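Local structure of dipicolinate synthase, B chain (3MCU) at residues 6-11 with 32-37. The protein is the B subunit of dipicolinate synthase, which together with DpaA probably oxidises dihydrodipicolinate to dipicolinate with NADP during sporulation. Residues are numbered along the deposited sequence; the frame is centred on the assembly and turned at random.
Sequences KRIGFG and EGAEVR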
loop_
_atom_site.group_PDB
_atom_site.type_symbol
_atom_site.label_atom_id
_atom_site.label_comp_id
_atom_site.label_asym_id
_atom_site.label_seq_id
_atom_site.Cartn_x
_atom_site.Cartn_y
_atom_site.Cartn_z
ATOM N N LYS D 6 -29.144 3.944 22.384
ATOM C CA LYS D 6 -28.332 3.957 21.155
ATOM C C LYS D 6 -28.851 2.924 20.166
ATOM O O LYS D 6 -29.316 1.868 20.568
ATOM C CB LYS D 6 -26.867 3.654 21.467
ATOM C CG LYS D 6 -26.183 4.644 22.352
ATOM C CD LYS D 6 -26.176 6.027 21.733
ATOM C CE LYS D 6 -25.688 7.072 22.741
ATOM N NZ LYS D 6 -25.634 8.431 22.125
ATOM N N ARG D 7 -28.772 3.220 18.875
ATOM C CA ARG D 7 -29.083 2.218 17.864
ATOM C C ARG D 7 -27.787 1.529 17.406
ATOM O O ARG D 7 -26.912 2.145 16.796
ATOM C CB ARG D 7 -29.862 2.832 16.687
ATOM C CG ARG D 7 -30.230 1.834 15.580
ATOM C CD ARG D 7 -30.910 2.539 14.381
ATOM N NE ARG D 7 -32.195 3.127 14.752
ATOM C CZ ARG D 7 -32.545 4.391 14.522
ATOM N NH1 ARG D 7 -33.738 4.820 14.901
ATOM N NH2 ARG D 7 -31.707 5.230 13.920
ATOM N N ILE D 8 -27.666 0.247 17.719
ATOM C CA ILE D 8 -26.412 -0.458 17.534
ATOM C C ILE D 8 -26.571 -1.640 16.592
ATOM O O ILE D 8 -27.384 -2.548 16.827
ATOM C CB ILE D 8 -25.845 -0.921 18.889
ATOM C CG1 ILE D 8 -25.552 0.295 19.759
ATOM C CG2 ILE D 8 -24.573 -1.767 18.714
ATOM C CD1 ILE D 8 -25.157 -0.072 21.149
ATOM N N GLY D 9 -25.791 -1.622 15.521
ATOM C CA GLY D 9 -25.782 -2.713 14.568
ATOM C C GLY D 9 -24.861 -3.789 15.106
ATOM O O GLY D 9 -23.842 -3.497 15.734
ATOM N N PHE D 10 -25.228 -5.036 14.882
ATOM C CA PHE D 10 -24.403 -6.139 15.318
ATOM C C PHE D 10 -24.313 -7.145 14.184
ATOM O O PHE D 10 -25.288 -7.840 13.857
ATOM C CB PHE D 10 -24.965 -6.786 16.590
ATOM C CG PHE D 10 -23.932 -7.525 17.390
ATOM C CD1 PHE D 10 -23.502 -7.036 18.611
ATOM C CD2 PHE D 10 -23.376 -8.695 16.912
ATOM C CE1 PHE D 10 -22.536 -7.714 19.344
ATOM C CE2 PHE D 10 -22.414 -9.373 17.640
ATOM C CZ PHE D 10 -21.994 -8.877 18.855
ATOM N N GLY D 11 -23.142 -7.187 13.561
ATOM C CA GLY D 11 -22.909 -8.067 12.431
ATOM C C GLY D 11 -21.953 -9.164 12.829
ATOM O O GLY D 11 -21.161 -9.010 13.763
ATOM N N GLU D 32 -28.983 -3.424 28.483
ATOM C CA GLU D 32 -28.418 -2.096 28.704
ATOM C C GLU D 32 -29.264 -0.951 28.114
ATOM O O GLU D 32 -28.914 0.216 28.264
ATOM C CB GLU D 32 -27.012 -2.042 28.104
ATOM C CG GLU D 32 -26.026 -1.222 28.897
ATOM C CD GLU D 32 -25.533 -1.963 30.111
ATOM O OE1 GLU D 32 -26.188 -1.860 31.172
ATOM O OE2 GLU D 32 -24.493 -2.655 30.000
ATOM N N GLY D 33 -30.354 -1.287 27.430
ATOM C CA GLY D 33 -31.232 -0.279 26.850
ATOM C C GLY D 33 -31.001 0.049 25.375
ATOM O O GLY D 33 -31.689 0.892 24.789
ATOM N N ALA D 34 -30.037 -0.612 24.753
ATOM C CA ALA D 34 -29.749 -0.310 23.358
ATOM C C ALA D 34 -30.783 -0.937 22.432
ATOM O O ALA D 34 -31.393 -1.947 22.751
ATOM C CB ALA D 34 -28.357 -0.773 22.995
ATOM N N GLU D 35 -30.985 -0.312 21.286
ATOM C CA GLU D 35 -31.755 -0.914 20.215
ATOM C C GLU D 35 -30.765 -1.647 19.306
ATOM O O GLU D 35 -29.866 -1.034 18.733
ATOM C CB GLU D 35 -32.506 0.187 19.465
ATOM C CG GLU D 35 -33.312 -0.268 18.270
ATOM C CD GLU D 35 -33.862 0.915 17.471
ATOM O OE1 GLU D 35 -33.482 1.079 16.290
ATOM O OE2 GLU D 35 -34.659 1.690 18.036
ATOM N N VAL D 36 -30.923 -2.958 19.184
ATOM C CA VAL D 36 -29.959 -3.783 18.457
ATOM C C VAL D 36 -30.468 -4.290 17.103
ATOM O O VAL D 36 -31.468 -5.001 17.057
ATOM C CB VAL D 36 -29.569 -4.986 19.319
ATOM C CG1 VAL D 36 -28.511 -5.838 18.630
ATOM C CG2 VAL D 36 -29.075 -4.501 20.649
ATOM N N ARG D 37 -29.785 -3.923 16.009
ATOM C CA ARG D 37 -30.154 -4.408 14.676
ATOM C C ARG D 37 -29.157 -5.443 14.174
ATOM O O ARG D 37 -28.030 -5.099 13.807
ATOM C CB ARG D 37 -30.252 -3.271 13.639
ATOM C CG ARG D 37 -30.561 -1.880 14.177
ATOM C CD ARG D 37 -32.047 -1.571 14.391
ATOM N NE ARG D 37 -32.858 -1.659 13.178
ATOM C CZ ARG D 37 -33.949 -0.933 12.924
ATOM N NH1 ARG D 37 -34.378 -0.007 13.773
ATOM N NH2 ARG D 37 -34.609 -1.139 11.799
#
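Arg7 and Glu35 both carry CG anti to the backbone N (chi1 -180° and 177°), and their side chains run next to each other in the same direction. The Glu35 chain stays extended. Arg7 bends at chi3, which turns its NE toward the carboxylate. Arg7 NE bonds Glu35 OE1 at 2.9 Å. The oxygen lies in the guanidinium plane; NE comes to it on the syn side, tilted out of the carboxylate plane. Arg37 bends twice and brings NH1 to the same oxygen, also 2.9 Å from Glu35 OE1. The two donors reach OE1 from opposite faces of the carboxylate plane. One oxygen is thus gripped by two guanidiniums, whose planes are nearly perpendicular. Glu35 probably offsets the repulsion between the two arginines, as Arg7 NE lies only 3.9 Å from Arg37 NH1. Arg7 NH2 also bonds Pro84 O, and Phe67 makes a cation-pi contact with Arg37.

The backbones carrying this network pair in parallel. Glu35 N bonds Lys6 O, and Ile8 N bonds Glu35 O at 2.7 Å. Ile8 O then accepts from Arg37 N, and Phe10 N bonds Arg37 O at 3.0 Å. Ile8 and Val36 point to the sheet face remote from the salt bridges. Ile8 CD1 touches Ala34 CB at 3.8 Å, and Phe10 CB lies 4.2 Å from Val36 CG1. Phe10 and Val36 both pack on Leu26 of helix 23-31. Gly33 ends that helix in a Schellman motif, and its positive phi suits glycine. The chain then enters strand 35-40 beside strand 7-12, whose other neighbour is strand 87-94. Strand 7-12, helix 23-31 and strand 35-40 make a beta-alpha-beta crossover, the opening unit of the Rossmann-like fold of the Flavoprotein family.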